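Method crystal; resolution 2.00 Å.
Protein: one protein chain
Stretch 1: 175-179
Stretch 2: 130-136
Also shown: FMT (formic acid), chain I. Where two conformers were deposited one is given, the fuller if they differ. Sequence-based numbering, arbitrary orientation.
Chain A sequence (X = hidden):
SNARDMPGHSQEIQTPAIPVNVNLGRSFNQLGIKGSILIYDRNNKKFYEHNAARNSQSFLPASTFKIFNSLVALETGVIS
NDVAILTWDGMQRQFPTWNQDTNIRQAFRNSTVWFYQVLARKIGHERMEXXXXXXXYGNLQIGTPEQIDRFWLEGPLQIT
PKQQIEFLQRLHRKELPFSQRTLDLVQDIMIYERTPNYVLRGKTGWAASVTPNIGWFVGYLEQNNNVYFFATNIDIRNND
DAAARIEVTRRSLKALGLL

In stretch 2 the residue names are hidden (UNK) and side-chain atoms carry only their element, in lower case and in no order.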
# COMPACT_ATOMS: atom_id res chain seq x y z
N GLU A 175 15.20 6.89 -5.59
CA GLU A 175 15.10 7.38 -6.96
C GLU A 175 13.94 8.35 -7.17
O GLU A 175 13.93 9.08 -8.17
CB GLU A 175 14.92 6.22 -7.94
CG GLU A 175 16.13 5.35 -8.12
CD GLU A 175 15.92 4.31 -9.20
OE1 GLU A 175 14.87 4.36 -9.88
OE2 GLU A 175 16.80 3.45 -9.38
N LEU A 176 12.97 8.36 -6.26
CA LEU A 176 11.76 9.16 -6.40
C LEU A 176 12.00 10.58 -5.91
O LEU A 176 12.94 10.84 -5.16
CB LEU A 176 10.61 8.49 -5.63
CG LEU A 176 10.32 7.06 -6.09
CD1 LEU A 176 9.09 6.51 -5.39
CD2 LEU A 176 10.16 7.01 -7.61
N PRO A 177 11.16 11.54 -6.33
CA PRO A 177 11.41 12.95 -5.98
C PRO A 177 10.92 13.31 -4.58
O PRO A 177 10.07 14.18 -4.39
CB PRO A 177 10.64 13.70 -7.08
CG PRO A 177 9.46 12.82 -7.34
CD PRO A 177 10.01 11.40 -7.25
N PHE A 178 11.47 12.61 -3.58
CA PHE A 178 11.15 12.88 -2.19
C PHE A 178 12.45 13.02 -1.40
O PHE A 178 13.41 12.28 -1.63
CB PHE A 178 10.27 11.76 -1.58
CG PHE A 178 9.02 11.49 -2.37
CD1 PHE A 178 8.02 12.45 -2.45
CD2 PHE A 178 8.85 10.30 -3.05
CE1 PHE A 178 6.87 12.22 -3.18
CE2 PHE A 178 7.70 10.05 -3.78
CZ PHE A 178 6.71 11.01 -3.85
N SER A 179 12.46 13.98 -0.48
CA SER A 179 13.64 14.22 0.34
C SER A 179 13.88 13.06 1.29
O SER A 179 12.97 12.27 1.59
CB SER A 179 13.46 15.51 1.14
OG SER A 179 12.48 15.32 2.15
N UNK A 130 1.20 15.85 -11.19
CA UNK A 130 2.63 15.96 -11.45
C UNK A 130 3.40 14.85 -10.74
O UNK A 130 4.26 14.20 -11.34
c UNK A 130 2.75 18.48 -11.93
n UNK A 130 2.41 20.78 -13.59
c UNK A 130 3.56 19.74 -11.63
c UNK A 130 2.87 20.98 -12.18
c UNK A 130 3.15 17.33 -11.01
N UNK A 131 3.10 14.63 -9.45
CA UNK A 131 3.82 13.59 -8.71
C UNK A 131 3.48 12.20 -9.24
O UNK A 131 4.37 11.34 -9.33
c UNK A 131 3.50 13.69 -7.22
c UNK A 131 4.76 16.87 -5.59
c UNK A 131 3.96 15.97 -6.27
c UNK A 131 4.38 14.66 -6.48
c UNK A 131 6.44 15.17 -5.33
c UNK A 131 5.62 14.27 -6.01
c UNK A 131 6.01 16.47 -5.12
N UNK A 132 2.21 11.96 -9.58
CA UNK A 132 1.81 10.67 -10.14
C UNK A 132 2.63 10.35 -11.39
O UNK A 132 3.15 9.24 -11.55
c UNK A 132 -0.05 9.52 -11.38
c UNK A 132 0.30 10.67 -10.45
c UNK A 132 -0.52 10.58 -9.16
c UNK A 132 -0.62 9.18 -8.57
N UNK A 133 2.77 11.33 -12.28
CA UNK A 133 3.48 11.08 -13.53
C UNK A 133 4.99 11.05 -13.33
O UNK A 133 5.69 10.26 -13.98
c UNK A 133 -0.13 12.72 -16.63
c UNK A 133 1.27 12.99 -16.11
n UNK A 133 -0.50 13.62 -17.77
c UNK A 133 1.62 12.03 -14.98
c UNK A 133 3.08 12.14 -14.56
N UNK A 134 5.52 11.89 -12.44
CA UNK A 134 6.95 11.88 -12.17
C UNK A 134 7.38 10.55 -11.56
O UNK A 134 8.41 9.98 -11.94
c UNK A 134 7.32 13.04 -11.26
n UNK A 134 8.00 15.30 -9.94
c UNK A 134 8.79 13.40 -11.24
c UNK A 134 9.05 14.74 -10.55
o UNK A 134 10.17 15.25 -10.56
N UNK A 135 6.59 10.04 -10.61
CA UNK A 135 6.87 8.74 -9.99
C UNK A 135 6.54 7.59 -10.94
O UNK A 135 7.15 6.52 -10.86
c UNK A 135 6.64 9.63 -7.65
c UNK A 135 6.14 7.22 -8.09
c UNK A 135 6.09 8.63 -8.66
N UNK A 136 5.59 7.80 -11.84
CA UNK A 136 5.12 6.71 -12.68
C UNK A 136 4.21 5.75 -11.96
O UNK A 136 4.32 4.53 -12.15
C FMT I . 9.99 17.40 3.55
O1 FMT I . 9.86 16.42 4.29
O2 FMT I . 11.03 17.69 2.94

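Position 130 carries four carbons in a row ending in a nitrogen, and nothing on it comes near stretch 1. This is the unbranched chain of a lysine. Lys130 is exposed, and a long chain with a charged end suits a helix surface that faces solvent; its backbone O accepts a hydrogen bond from the N of position 134, 2.9 Å away, one turn on.

Position 131 has one carbon followed by a ring of six carbons, with no oxygen on the ring; a ring carbon lies 3.7 Å from CE1 of Phe178, and the ring also reaches Pro177. It is phenylalanine rather than tyrosine. The CA-to-CB bond of Phe131 points sideways, yet the ring comes nearer to stretch 1. Its CE1 is the atom closest to CE1 of Phe178, and the two rings meet rim to rim, with centroids 5.7 Å apart and planes only 7° from parallel, so neither covers the face of the other. The carbonyl O of Pro177 sits at the edge of the Phe131 ring, 3.9 Å from CE1, where the ring hydrogens carry a slight positive charge. The CG of Pro177 is 4.3 Å from CD1 of Phe131. A flat, apolar side chain can thus serve both neighbours at once.

Position 132 shows four carbons, forked at the first, with one arm two carbons long, and none reaches stretch 1: isoleucine. Ile132 is buried, so its apolar bulk packs elsewhere in the structure.

Position 133 again has four carbons in a row and a terminal nitrogen, makes no contact with stretch 1, and is lysine. Lys133 is exposed and extended, with chi2 to chi4 all t.

At position 134 three carbons run in a row, the third bearing one oxygen and one nitrogen and lying 3.8 Å from CG of Pro177: the amide of glutamine. The CA-to-CB bond of Gln134 points toward stretch 1, and the carbon near Pro177 is its CD. The aliphatic and planar parts can rest near the proline ring while this exposed residue keeps a polar end.

Position 135 has three carbons, the first carrying the other two, which reach Leu176, Pro177 and Phe178: valine. Val135 is buried, and its compact fork suits this place: CG1 lies 4.1 Å from CD2 of Leu176, while CG2 lies 3.8 Å from CD of Pro177 and 4.0 Å from CE2 of Phe178. Its N still bonds to the O of Phe131, 2.9 Å away.

Position 136 has no side-chain atoms and is glycine. Gly136 leaves helical geometry with phi of 76° and psi of 41°, where a CB would be jammed against the carbonyl O of Val135; the backbone itself calls for glycine.

The contact is made by packing, with no hydrogen bond across it, and buries 267 Å² in all. Pro177 points toward the helix and contributes the most area from stretch 1, touching Phe131, Gln134 and Val135. Leu176 and Phe178 start sideways, but their ends come nearer. Because positions 131 and 135 lie one helical turn apart, both side chains reach the same part of stretch 1, and Pro177 and Phe178 each touch both.

Stretch 2 130-136: KFIKQVG
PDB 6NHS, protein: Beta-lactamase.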